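Side-chain contacts in transcription elongation factor SPT6 (Candida glabrata, PDB 3PJP), which binds the phosphorylated C-terminal repeat domain of RNA polymerase II through its tandem SH2 domain and probably acts as a histone H3-H4 chaperone during elongation: residues 20-25 against 56-61; 36-39 against 43-46; 91-96 against 166-171; 101-106 against 178-183. All coordinates share one frame; numbering follows the deposited sequence. Where two conformers were deposited one is given.

Interaction 1. Residues 20-25 against 56-61; sequences QAEDYL and FQHVDI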
loop_
_atom_site.group_PDB
_atom_site.type_symbol
_atom_site.label_atom_id
_atom_site.label_comp_id
_atom_site.label_asym_id
_atom_site.label_seq_id
_atom_site.Cartn_x
_atom_site.Cartn_y
_atom_site.Cartn_z
ATOM N N GLN A 20 -16.859 1.443 -11.696
ATOM C CA GLN A 20 -18.082 1.623 -10.924
ATOM C C GLN A 20 -17.742 1.688 -9.439
ATOM O O GLN A 20 -18.261 2.538 -8.713
ATOM C CB GLN A 20 -19.080 0.495 -11.219
ATOM C CG GLN A 20 -19.679 0.556 -12.633
ATOM C CD GLN A 20 -20.465 -0.687 -12.997
ATOM O OE1 GLN A 20 -20.151 -1.788 -12.548
ATOM N NE2 GLN A 20 -21.513 -0.514 -13.800
ATOM N N ALA A 21 -16.849 0.802 -9.003
ATOM C CA ALA A 21 -16.407 0.772 -7.613
ATOM C C ALA A 21 -15.752 2.083 -7.176
ATOM O O ALA A 21 -16.019 2.582 -6.089
ATOM C CB ALA A 21 -15.455 -0.424 -7.367
ATOM N N GLU A 22 -14.887 2.647 -8.017
ATOM C CA GLU A 22 -14.250 3.913 -7.661
ATOM C C GLU A 22 -15.290 5.032 -7.571
ATOM O O GLU A 22 -15.276 5.838 -6.641
ATOM C CB GLU A 22 -13.155 4.281 -8.667
ATOM C CG GLU A 22 -12.037 3.260 -8.766
ATOM C CD GLU A 22 -10.876 3.761 -9.592
ATOM O OE1 GLU A 22 -11.004 4.855 -10.183
ATOM O OE2 GLU A 22 -9.836 3.074 -9.650
ATOM N N ASP A 23 -16.196 5.082 -8.541
ATOM C CA ASP A 23 -17.256 6.083 -8.494
ATOM C C ASP A 23 -18.115 5.917 -7.242
ATOM O O ASP A 23 -18.504 6.901 -6.616
ATOM C CB ASP A 23 -18.117 6.041 -9.757
ATOM C CG ASP A 23 -17.398 6.610 -10.969
ATOM O OD1 ASP A 23 -16.358 7.283 -10.787
ATOM O OD2 ASP A 23 -17.880 6.391 -12.102
ATOM N N TYR A 24 -18.396 4.672 -6.870
ATOM C CA TYR A 24 -19.200 4.410 -5.681
ATOM C C TYR A 24 -18.488 4.853 -4.398
ATOM O O TYR A 24 -19.114 5.417 -3.499
ATOM C CB TYR A 24 -19.584 2.927 -5.614
ATOM C CG TYR A 24 -20.361 2.512 -4.384
ATOM C CD1 TYR A 24 -21.747 2.628 -4.344
ATOM C CD2 TYR A 24 -19.712 1.973 -3.279
ATOM C CE1 TYR A 24 -22.460 2.233 -3.223
ATOM C CE2 TYR A 24 -20.417 1.579 -2.149
ATOM C CZ TYR A 24 -21.795 1.714 -2.130
ATOM O OH TYR A 24 -22.506 1.321 -1.017
ATOM N N LEU A 25 -17.173 4.619 -4.321
ATOM C CA LEU A 25 -16.430 4.955 -3.116
ATOM C C LEU A 25 -15.920 6.389 -3.058
ATOM O O LEU A 25 -15.396 6.811 -2.028
ATOM C CB LEU A 25 -15.228 4.028 -2.966
ATOM C CG LEU A 25 -15.482 2.547 -2.731
ATOM C CD1 LEU A 25 -14.140 1.798 -2.864
ATOM C CD2 LEU A 25 -16.109 2.328 -1.360
ATOM N N PHE A 56 -7.501 4.987 -5.164
ATOM C CA PHE A 56 -8.105 3.699 -4.848
ATOM C C PHE A 56 -7.213 2.552 -5.245
ATOM O O PHE A 56 -6.513 2.611 -6.265
ATOM C CB PHE A 56 -9.426 3.516 -5.589
ATOM C CG PHE A 56 -10.305 4.715 -5.554
ATOM C CD1 PHE A 56 -11.222 4.885 -4.528
ATOM C CD2 PHE A 56 -10.214 5.681 -6.543
ATOM C CE1 PHE A 56 -12.050 6.009 -4.504
ATOM C CE2 PHE A 56 -11.034 6.792 -6.517
ATOM C CZ PHE A 56 -11.941 6.959 -5.493
ATOM N N GLN A 57 -7.280 1.489 -4.456
ATOM C CA GLN A 57 -6.567 0.276 -4.791
ATOM C C GLN A 57 -7.523 -0.863 -5.081
ATOM O O GLN A 57 -8.529 -1.043 -4.386
ATOM C CB GLN A 57 -5.600 -0.104 -3.671
ATOM C CG GLN A 57 -4.875 -1.408 -3.913
ATOM C CD GLN A 57 -3.826 -1.675 -2.866
ATOM O OE1 GLN A 57 -4.130 -2.135 -1.763
ATOM N NE2 GLN A 57 -2.576 -1.361 -3.192
ATOM N N HIS A 58 -7.201 -1.629 -6.114
ATOM C CA HIS A 58 -7.948 -2.826 -6.453
ATOM C C HIS A 58 -7.115 -4.057 -6.109
ATOM O O HIS A 58 -5.956 -4.176 -6.527
ATOM C CB HIS A 58 -8.317 -2.799 -7.932
ATOM C CG HIS A 58 -9.072 -1.571 -8.341
ATOM N ND1 HIS A 58 -10.449 -1.499 -8.303
ATOM C CD2 HIS A 58 -8.646 -0.368 -8.795
ATOM C CE1 HIS A 58 -10.838 -0.306 -8.721
ATOM N NE2 HIS A 58 -9.763 0.400 -9.026
ATOM N N VAL A 59 -7.714 -4.946 -5.325
ATOM C CA VAL A 59 -7.044 -6.120 -4.778
ATOM C C VAL A 59 -7.697 -7.364 -5.349
ATOM O O VAL A 59 -8.921 -7.535 -5.251
ATOM C CB VAL A 59 -7.167 -6.117 -3.257
ATOM C CG1 VAL A 59 -6.418 -7.311 -2.640
ATOM C CG2 VAL A 59 -6.648 -4.803 -2.697
ATOM N N ASP A 60 -6.899 -8.228 -5.968
ATOM C CA ASP A 60 -7.462 -9.437 -6.548
ATOM C C ASP A 60 -7.556 -10.558 -5.537
ATOM O O ASP A 60 -6.664 -10.750 -4.720
ATOM C CB ASP A 60 -6.671 -9.915 -7.761
ATOM C CG ASP A 60 -7.271 -11.169 -8.373
ATOM O OD1 ASP A 60 -8.271 -11.058 -9.109
ATOM O OD2 ASP A 60 -6.737 -12.263 -8.116
ATOM N N ILE A 61 -8.668 -11.283 -5.604
ATOM C CA ILE A 61 -8.875 -12.479 -4.798
ATOM C C ILE A 61 -8.993 -13.697 -5.716
ATOM O O ILE A 61 -9.892 -13.771 -6.560
ATOM C CB ILE A 61 -10.148 -12.350 -3.931
ATOM C CG1 ILE A 61 -10.052 -11.130 -3.015
ATOM C CG2 ILE A 61 -10.329 -13.587 -3.069
ATOM C CD1 ILE A 61 -11.390 -10.730 -2.416
#
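This is a histidine-carboxylate hydrogen bond beside an aliphatic-aromatic contact, where helix 18-25 packs on strand 55-64 in the first SH2 unit. Glu22 serves both parts. Its carboxylate binds the imidazole of His58, and its CB lies over one face of the Phe56 ring. The polar bond runs from His58 NE2 to Glu22 OE2 at 2.7 Å. It is nearly straight, with an N-H...O angle of 169°. OE2 is met on its anti side, slightly out of the carboxylate plane. On the histidine side the oxygen lies in the ring plane, and the two flat groups are nearly coplanar. The Glu22 chain runs extended from CG onward, which carries the carboxylate out from the helix to the ring edge. On the way, CG passes 3.8 Å from Phe56 CD2. Glu22 CB sits 4.0 Å from the Phe56 ring centroid, close enough to the ring normal for a CH-pi contact. Leu25 adds an apolar touch one turn on, with its CB 4.0 Å from Phe56 CE1. The other ring nitrogen, His58 ND1, is hydrogen-bonded to Thr48 on the neighbouring strand. The imidazole is therefore gripped at both nitrogens, which fixes its rotation. NE2 is the donor, and the carboxylate probably favours the proton on this nitrogen while holding the ring in place.

Interaction 2. Residues 36-39 against 43-46; sequences RQSS and DHLA. With ACT (acetate ion), chain C.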
loop_
_atom_site.group_PDB
_atom_site.type_symbol
_atom_site.label_atom_id
_atom_site.label_comp_id
_atom_site.label_asym_id
_atom_site.label_seq_id
_atom_site.Cartn_x
_atom_site.Cartn_y
_atom_site.Cartn_z
ATOM N N ARG A 36 -16.276 -7.179 -5.057
ATOM C CA ARG A 36 -16.944 -7.103 -6.348
ATOM C C ARG A 36 -16.542 -8.205 -7.311
ATOM O O ARG A 36 -15.674 -9.041 -7.017
ATOM C CB ARG A 36 -16.685 -5.744 -7.006
ATOM C CG ARG A 36 -15.206 -5.448 -7.232
ATOM C CD ARG A 36 -15.040 -4.175 -8.066
ATOM N NE ARG A 36 -13.639 -3.807 -8.285
ATOM C CZ ARG A 36 -12.863 -4.327 -9.233
ATOM N NH1 ARG A 36 -13.332 -5.273 -10.035
ATOM N NH2 ARG A 36 -11.609 -3.910 -9.373
ATOM N N GLN A 37 -17.193 -8.168 -8.465
ATOM C CA GLN A 37 -16.883 -8.996 -9.617
ATOM C C GLN A 37 -15.473 -8.675 -10.100
ATOM O O GLN A 37 -15.070 -7.515 -10.127
ATOM C CB GLN A 37 -17.915 -8.701 -10.718
ATOM C CG GLN A 37 -17.573 -9.194 -12.117
ATOM C CD GLN A 37 -18.499 -8.602 -13.181
ATOM O OE1 GLN A 37 -19.577 -9.135 -13.457
ATOM N NE2 GLN A 37 -18.083 -7.491 -13.773
ATOM N N SER A 38 -14.716 -9.710 -10.449
ATOM C CA SER A 38 -13.407 -9.527 -11.049
ATOM C C SER A 38 -13.490 -9.606 -12.568
ATOM O O SER A 38 -14.227 -10.423 -13.117
ATOM C CB SER A 38 -12.438 -10.585 -10.530
ATOM O OG SER A 38 -11.221 -10.545 -11.244
ATOM N N SER A 39 -12.761 -8.689 -13.203
ATOM C CA SER A 39 -12.739 -8.495 -14.647
ATOM C C SER A 39 -12.926 -9.801 -15.394
ATOM O O SER A 39 -14.023 -10.118 -15.849
ATOM C CB SER A 39 -11.410 -7.853 -15.055
ATOM O OG SER A 39 -11.587 -6.915 -16.101
ATOM N N ASP A 43 -13.270 -17.517 -11.284
ATOM C CA ASP A 43 -12.607 -18.042 -10.096
ATOM C C ASP A 43 -11.823 -16.927 -9.416
ATOM O O ASP A 43 -10.852 -17.176 -8.700
ATOM C CB ASP A 43 -11.710 -19.242 -10.425
ATOM C CG ASP A 43 -10.559 -18.885 -11.338
ATOM O OD1 ASP A 43 -10.727 -18.003 -12.202
ATOM O OD2 ASP A 43 -9.481 -19.499 -11.198
ATOM N N HIS A 44 -12.259 -15.697 -9.667
ATOM C CA HIS A 44 -11.683 -14.496 -9.075
ATOM C C HIS A 44 -12.767 -13.602 -8.515
ATOM O O HIS A 44 -13.880 -13.541 -9.053
ATOM C CB HIS A 44 -10.908 -13.682 -10.118
ATOM C CG HIS A 44 -9.571 -14.251 -10.463
ATOM N ND1 HIS A 44 -8.403 -13.808 -9.884
ATOM C CD2 HIS A 44 -9.217 -15.232 -11.325
ATOM C CE1 HIS A 44 -7.385 -14.489 -10.374
ATOM N NE2 HIS A 44 -7.851 -15.364 -11.249
ATOM N N LEU A 45 -12.432 -12.907 -7.435
ATOM C CA LEU A 45 -13.236 -11.792 -6.958
ATOM C C LEU A 45 -12.277 -10.637 -6.740
ATOM O O LEU A 45 -11.063 -10.781 -6.931
ATOM C CB LEU A 45 -13.950 -12.134 -5.643
ATOM C CG LEU A 45 -14.998 -13.247 -5.619
ATOM C CD1 LEU A 45 -15.305 -13.619 -4.179
ATOM C CD2 LEU A 45 -16.281 -12.831 -6.354
ATOM N N ALA A 46 -12.799 -9.487 -6.345
ATOM C CA ALA A 46 -11.930 -8.337 -6.149
ATOM C C ALA A 46 -12.400 -7.452 -5.007
ATOM O O ALA A 46 -13.579 -7.421 -4.673
ATOM C CB ALA A 46 -11.812 -7.530 -7.446
HETATM C C ACT C . -10.693 -6.234 -11.914
HETATM O O ACT C . -10.424 -5.086 -11.508
HETATM O OXT ACT C . -11.885 -6.436 -12.236
HETATM C CH3 ACT C . -9.645 -7.300 -12.007
HETATM O O HOH W 1 -15.996 -12.508 -10.416
#
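The contact belongs to the hairpin of strands 33-37 and 44-52, which carries the arginine of the SH2 FLVR motif, here Arg36. Arg36 and Ala46 form an antiparallel hydrogen-bonded pair. Arg36 N meets Ala46 O at 2.7 Å, and Ala46 N returns to Arg36 O at 3.0 Å. The methyl group of Ala46 lies over the centre of the Arg36 guanidinium, 3.7 Å above its plane. The edge of that group faces a bound acetate, probably from the crystallisation liquor. Arg36 NH1 donates to OXT of the acetate at 2.9 Å, and NH2 donates to its other oxygen, O, at 2.7 Å. NH1 also donates to Gln37 O at 2.8 Å, so the guanidinium is held from two directions. Ser39 N lies close to OXT too, but Ser39 has two deposited conformers. The acetate probably marks the phosphate pocket expected in an SH2 domain. Further along the turn, Ser38 OG packs 3.3 Å from His44 CB. A water accepts from Ser38 N and donates to His44 O. Strand 55-64 flanks the hairpin, where Asp60 binds His44 ND1. Arg36 NE is bonded to Thr48 on strand 44-52, and helix 18-25 packs on the same region through Ala21.

Interaction 3. Residues 91-96 against 166-171; sequences VEYLQN and LTHTGF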
loop_
_atom_site.group_PDB
_atom_site.type_symbol
_atom_site.label_atom_id
_atom_site.label_comp_id
_atom_site.label_asym_id
_atom_site.label_seq_id
_atom_site.Cartn_x
_atom_site.Cartn_y
_atom_site.Cartn_z
ATOM N N VAL A 91 -10.809 -8.865 8.115
ATOM C CA VAL A 91 -10.125 -8.696 9.396
ATOM C C VAL A 91 -8.599 -8.787 9.323
ATOM O O VAL A 91 -7.897 -7.954 9.895
ATOM C CB VAL A 91 -10.635 -9.704 10.442
ATOM C CG1 VAL A 91 -9.770 -9.668 11.691
ATOM C CG2 VAL A 91 -12.091 -9.405 10.760
ATOM N N GLU A 92 -8.081 -9.784 8.616
ATOM C CA GLU A 92 -6.642 -10.058 8.675
ATOM C C GLU A 92 -5.851 -9.372 7.565
ATOM O O GLU A 92 -4.654 -9.102 7.730
ATOM C CB GLU A 92 -6.372 -11.564 8.643
ATOM C CG GLU A 92 -6.917 -12.328 9.864
ATOM C CD GLU A 92 -6.727 -13.822 9.731
ATOM O OE1 GLU A 92 -6.147 -14.257 8.713
ATOM O OE2 GLU A 92 -7.173 -14.566 10.637
ATOM N N TYR A 93 -6.487 -9.153 6.420
ATOM C CA TYR A 93 -5.826 -8.523 5.283
ATOM C C TYR A 93 -6.166 -7.039 5.188
ATOM O O TYR A 93 -5.300 -6.180 5.354
ATOM C CB TYR A 93 -6.194 -9.214 3.967
ATOM C CG TYR A 93 -5.560 -8.551 2.756
ATOM C CD1 TYR A 93 -4.295 -8.922 2.321
ATOM C CD2 TYR A 93 -6.220 -7.544 2.066
ATOM C CE1 TYR A 93 -3.710 -8.312 1.223
ATOM C CE2 TYR A 93 -5.649 -6.938 0.978
ATOM C CZ TYR A 93 -4.390 -7.322 0.563
ATOM O OH TYR A 93 -3.821 -6.711 -0.527
ATOM N N LEU A 94 -7.433 -6.726 4.923
ATOM C CA LEU A 94 -7.799 -5.336 4.665
ATOM C C LEU A 94 -7.625 -4.405 5.867
ATOM O O LEU A 94 -7.052 -3.329 5.733
ATOM C CB LEU A 94 -9.228 -5.217 4.117
ATOM C CG LEU A 94 -9.564 -3.790 3.687
ATOM C CD1 LEU A 94 -8.657 -3.301 2.571
ATOM C CD2 LEU A 94 -11.033 -3.668 3.269
ATOM N N GLN A 95 -8.139 -4.788 7.026
ATOM C CA GLN A 95 -8.044 -3.918 8.195
ATOM C C GLN A 95 -6.576 -3.686 8.574
ATOM O O GLN A 95 -6.222 -2.636 9.109
ATOM C CB GLN A 95 -8.878 -4.456 9.367
ATOM C CG GLN A 95 -10.363 -4.080 9.250
ATOM C CD GLN A 95 -11.267 -4.830 10.220
ATOM O OE1 GLN A 95 -10.810 -5.382 11.222
ATOM N NE2 GLN A 95 -12.565 -4.853 9.919
ATOM N N ASN A 96 -5.733 -4.665 8.275
ATOM C CA ASN A 96 -4.303 -4.536 8.506
ATOM C C ASN A 96 -3.661 -3.515 7.599
ATOM O O ASN A 96 -2.908 -2.656 8.046
ATOM C CB ASN A 96 -3.604 -5.875 8.315
ATOM C CG ASN A 96 -3.264 -6.515 9.617
ATOM O OD1 ASN A 96 -2.812 -5.841 10.543
ATOM N ND2 ASN A 96 -3.489 -7.825 9.719
ATOM N N LEU A 166 3.068 -0.687 0.278
ATOM C CA LEU A 166 2.218 -1.043 1.414
ATOM C C LEU A 166 1.716 -2.460 1.202
ATOM O O LEU A 166 1.105 -2.751 0.175
ATOM C CB LEU A 166 1.019 -0.087 1.461
ATOM C CG LEU A 166 -0.033 -0.419 2.522
ATOM C CD1 LEU A 166 0.555 -0.254 3.907
ATOM C CD2 LEU A 166 -1.288 0.472 2.352
ATOM N N THR A 167 1.977 -3.349 2.158
ATOM C CA THR A 167 1.382 -4.687 2.113
ATOM C C THR A 167 0.543 -4.926 3.360
ATOM O O THR A 167 0.479 -4.081 4.250
ATOM C CB THR A 167 2.434 -5.801 2.004
ATOM O OG1 THR A 167 3.058 -5.982 3.280
ATOM C CG2 THR A 167 3.486 -5.458 0.936
ATOM N N HIS A 168 -0.122 -6.072 3.420
ATOM C CA HIS A 168 -0.924 -6.383 4.597
ATOM C C HIS A 168 -0.075 -6.764 5.809
ATOM O O HIS A 168 -0.580 -6.829 6.926
ATOM C CB HIS A 168 -1.976 -7.463 4.296
ATOM C CG HIS A 168 -1.410 -8.828 4.031
ATOM N ND1 HIS A 168 -0.825 -9.178 2.834
ATOM C CD2 HIS A 168 -1.385 -9.944 4.799
ATOM C CE1 HIS A 168 -0.445 -10.443 2.881
ATOM N NE2 HIS A 168 -0.779 -10.932 4.062
ATOM N N THR A 169 1.221 -6.985 5.592
ATOM C CA THR A 169 2.116 -7.357 6.686
ATOM C C THR A 169 3.096 -6.246 7.048
ATOM O O THR A 169 3.751 -6.312 8.083
ATOM C CB THR A 169 2.895 -8.659 6.393
ATOM O OG1 THR A 169 3.721 -8.494 5.237
ATOM C CG2 THR A 169 1.927 -9.821 6.161
ATOM N N GLY A 170 3.192 -5.213 6.213
ATOM C CA GLY A 170 4.115 -4.137 6.519
ATOM C C GLY A 170 4.468 -3.322 5.294
ATOM O O GLY A 170 3.669 -3.207 4.364
ATOM N N PHE A 171 5.685 -2.790 5.292
ATOM C CA PHE A 171 6.150 -1.886 4.247
ATOM C C PHE A 171 7.326 -2.523 3.527
ATOM O O PHE A 171 8.401 -2.734 4.130
ATOM C CB PHE A 171 6.562 -0.549 4.870
ATOM C CG PHE A 171 5.539 0.014 5.799
ATOM C CD1 PHE A 171 4.471 0.753 5.301
ATOM C CD2 PHE A 171 5.619 -0.209 7.166
ATOM C CE1 PHE A 171 3.508 1.265 6.156
ATOM C CE2 PHE A 171 4.672 0.299 8.033
ATOM C CZ PHE A 171 3.603 1.043 7.526
#
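Tyr93 and His168 carry this contact. Tyr93 CD1 lies over one face of the imidazole, 3.4 Å from His168 CG. The ring planes are 39° apart, so the pair is oblique. His168 CB also presses on the tyrosine, 3.4 Å from CD1. With chi1 at 69°, His168 CG sits between its own backbone N and carbonyl carbon, and this turns the ring toward the helix. Thr169 CG2 lies over the opposite face of the imidazole, toward the rim. Beside the rings, Asn96 CB lies 3.5 Å from His168 O. The contact joins helix 86-105, which ends the first SH2 unit, to the loop between strands 159-166 and 171-173 of the second sheet. It is part of the packing between the two halves of the tandem. The loop is shaped by Thr167, whose OG1 accepts from Thr169 N at 3.1 Å in an ST turn. Thr167 N also donates to Gly170 O at 2.8 Å. On the helix, Asn96 ND2 donates to Glu92 O at 2.6 Å, reaching it from above the carbonyl plane. Tyr93 OH is hydrogen-bonded to Lys97 and Glu79, which hold the far end of its ring. Gln81 and Tyr83 of strand 81-83 also touch His168.

Interaction 4. Residues 101-106 against 178-183; sequences LNELTS and YPTVIQ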
loop_
_atom_site.group_PDB
_atom_site.type_symbol
_atom_site.label_atom_id
_atom_site.label_comp_id
_atom_site.label_asym_id
_atom_site.label_seq_id
_atom_site.Cartn_x
_atom_site.Cartn_y
_atom_site.Cartn_z
ATOM N N LEU A 101 -1.453 1.835 6.590
ATOM C CA LEU A 101 -1.514 3.074 5.816
ATOM C C LEU A 101 -1.582 4.245 6.785
ATOM O O LEU A 101 -0.873 5.240 6.634
ATOM C CB LEU A 101 -2.748 3.085 4.906
ATOM C CG LEU A 101 -3.059 4.395 4.175
ATOM C CD1 LEU A 101 -1.840 4.830 3.359
ATOM C CD2 LEU A 101 -4.307 4.237 3.298
ATOM N N ASN A 102 -2.441 4.124 7.790
ATOM C CA ASN A 102 -2.557 5.199 8.766
ATOM C C ASN A 102 -1.293 5.365 9.603
ATOM O O ASN A 102 -0.923 6.489 9.945
ATOM C CB ASN A 102 -3.789 5.009 9.655
ATOM C CG ASN A 102 -5.083 5.404 8.945
ATOM O OD1 ASN A 102 -5.151 6.441 8.292
ATOM N ND2 ASN A 102 -6.101 4.566 9.057
ATOM N N GLU A 103 -0.626 4.257 9.923
ATOM C CA GLU A 103 0.648 4.323 10.655
ATOM C C GLU A 103 1.663 5.173 9.892
ATOM O O GLU A 103 2.315 6.050 10.469
ATOM C CB GLU A 103 1.220 2.924 10.917
ATOM C CG GLU A 103 2.389 2.903 11.893
ATOM C CD GLU A 103 2.931 1.508 12.135
ATOM O OE1 GLU A 103 2.126 0.546 12.130
ATOM O OE2 GLU A 103 4.159 1.375 12.337
ATOM N N LEU A 104 1.796 4.918 8.598
ATOM C CA LEU A 104 2.748 5.696 7.799
ATOM C C LEU A 104 2.345 7.165 7.600
ATOM O O LEU A 104 3.172 8.056 7.797
ATOM C CB LEU A 104 3.103 4.993 6.475
ATOM C CG LEU A 104 4.256 5.603 5.647
ATOM C CD1 LEU A 104 5.475 5.863 6.511
ATOM C CD2 LEU A 104 4.627 4.703 4.475
ATOM N N THR A 105 1.094 7.433 7.237
ATOM C CA THR A 105 0.689 8.821 6.981
ATOM C C THR A 105 0.654 9.676 8.249
ATOM O O THR A 105 0.711 10.903 8.174
ATOM C CB THR A 105 -0.660 8.931 6.227
ATOM O OG1 THR A 105 -1.730 8.457 7.059
ATOM C CG2 THR A 105 -0.606 8.122 4.934
ATOM N N SER A 106 0.561 9.025 9.407
ATOM C CA SER A 106 0.536 9.744 10.677
ATOM C C SER A 106 1.943 10.072 11.161
ATOM O O SER A 106 2.119 10.799 12.140
ATOM C CB SER A 106 -0.191 8.923 11.747
ATOM O OG SER A 106 0.531 7.748 12.065
ATOM N N TYR A 178 8.933 -4.691 6.116
ATOM C CA TYR A 178 9.145 -4.181 7.470
ATOM C C TYR A 178 7.815 -3.991 8.195
ATOM O O TYR A 178 6.933 -3.282 7.718
ATOM C CB TYR A 178 9.976 -2.873 7.417
ATOM C CG TYR A 178 11.360 -3.100 6.838
ATOM C CD1 TYR A 178 12.412 -3.524 7.643
ATOM C CD2 TYR A 178 11.605 -2.930 5.475
ATOM C CE1 TYR A 178 13.670 -3.754 7.119
ATOM C CE2 TYR A 178 12.877 -3.165 4.934
ATOM C CZ TYR A 178 13.901 -3.581 5.770
ATOM O OH TYR A 178 15.172 -3.819 5.280
ATOM N N PRO A 179 7.649 -4.653 9.350
ATOM C CA PRO A 179 6.291 -4.693 9.913
ATOM C C PRO A 179 5.811 -3.405 10.583
ATOM O O PRO A 179 4.599 -3.279 10.819
ATOM C CB PRO A 179 6.375 -5.814 10.958
ATOM C CG PRO A 179 7.592 -6.620 10.577
ATOM C CD PRO A 179 8.548 -5.638 9.976
ATOM N N THR A 180 6.726 -2.502 10.919
ATOM C CA THR A 180 6.378 -1.219 11.531
ATOM C C THR A 180 7.150 -0.083 10.852
ATOM O O THR A 180 8.149 -0.322 10.170
ATOM C CB THR A 180 6.757 -1.162 13.004
ATOM O OG1 THR A 180 8.188 -1.160 13.123
ATOM C CG2 THR A 180 6.171 -2.352 13.760
ATOM N N VAL A 181 6.707 1.151 11.075
ATOM C CA VAL A 181 7.375 2.311 10.476
ATOM C C VAL A 181 8.766 2.482 11.079
ATOM O O VAL A 181 9.704 2.828 10.382
ATOM C CB VAL A 181 6.557 3.613 10.631
ATOM C CG1 VAL A 181 7.415 4.833 10.263
ATOM C CG2 VAL A 181 5.329 3.557 9.761
ATOM N N ILE A 182 8.895 2.212 12.374
ATOM C CA ILE A 182 10.196 2.239 13.032
ATOM C C ILE A 182 11.190 1.262 12.395
ATOM O O ILE A 182 12.348 1.614 12.161
ATOM C CB ILE A 182 10.061 1.956 14.546
ATOM C CG1 ILE A 182 9.385 3.144 15.236
ATOM C CG2 ILE A 182 11.424 1.686 15.165
ATOM C CD1 ILE A 182 8.884 2.850 16.629
ATOM N N GLN A 183 10.747 0.037 12.125
ATOM C CA GLN A 183 11.629 -0.959 11.513
ATOM C C GLN A 183 11.957 -0.567 10.082
ATOM O O GLN A 183 13.065 -0.814 9.601
ATOM C CB GLN A 183 10.989 -2.349 11.529
ATOM C CG GLN A 183 11.109 -3.121 12.845
ATOM C CD GLN A 183 10.241 -4.376 12.843
ATOM O OE1 GLN A 183 9.027 -4.295 12.635
ATOM N NE2 GLN A 183 10.857 -5.541 13.050
HETATM O O HOH W 2 2.914 -1.972 12.692
HETATM O O HOH W 3 6.267 2.142 13.959
#
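Val181 N comes to Glu103 OE2 from above one face of the carboxylate, 35° out of its plane. Val181 N donates to OE2 at 2.9 Å, with an N-H...O angle of 164°. On the opposite side of the plane, a water donates to Glu103 OE2 at 2.8 Å and accepts from Ile182 N. Near the plane, at the OE1 edge, another water donates to Glu103 OE1 at 2.7 Å and also to Pro179 O. Glu103 CG stands anti to the backbone N (chi1 -169°) and the chain stays extended beyond it. This extended chain carries the carboxylate across to the start of helix 181-191. Its CG lies 3.7 Å from Val181 CG2, and the two side chains lie alongside each other, pointing opposite ways. The same valine methyl reaches Leu104 CD1 at 4.0 Å. The arrangement ties the last turns of helix 86-105 to the start of helix 181-191, bringing the first SH2 unit against the final helix of the tandem. Thr180 is the N-cap of that helix. Its OG1 accepts from Gln183 N at 3.0 Å. A carboxylate at a helix N-terminus probably gains from the helix dipole, and Glu103 sits there in addition to the cap. On the apolar side, Phe171 of strand 171-173 packs on both Leu104 and Val181. Phe147 also touches Leu104.

Overall arrangement
Interactions 1 and 2 belong to one sheet of the first SH2 unit, with interaction 2 nested inside the chain loop closed by interaction 1. They meet through His44 and Asp60. Arg36 binds the acetate and His58 lies near it, consistent with a phosphate pocket. Interactions 3 and 4 share helix 86-105 and set it against the second sheet and final helix. Phe171 bridges them. Val59 touches Tyr93, linking interactions 1 and 3. All four contacts are partly buried. Interaction 3 is nearest the chain's centre, interaction 2 farthest. Interaction 1 rests on a histidine-carboxylate bond, interaction 2 on strand pairing and an arginine-acetate pair, interaction 3 on ring packing, interaction 4 on a carboxylate at a helix start.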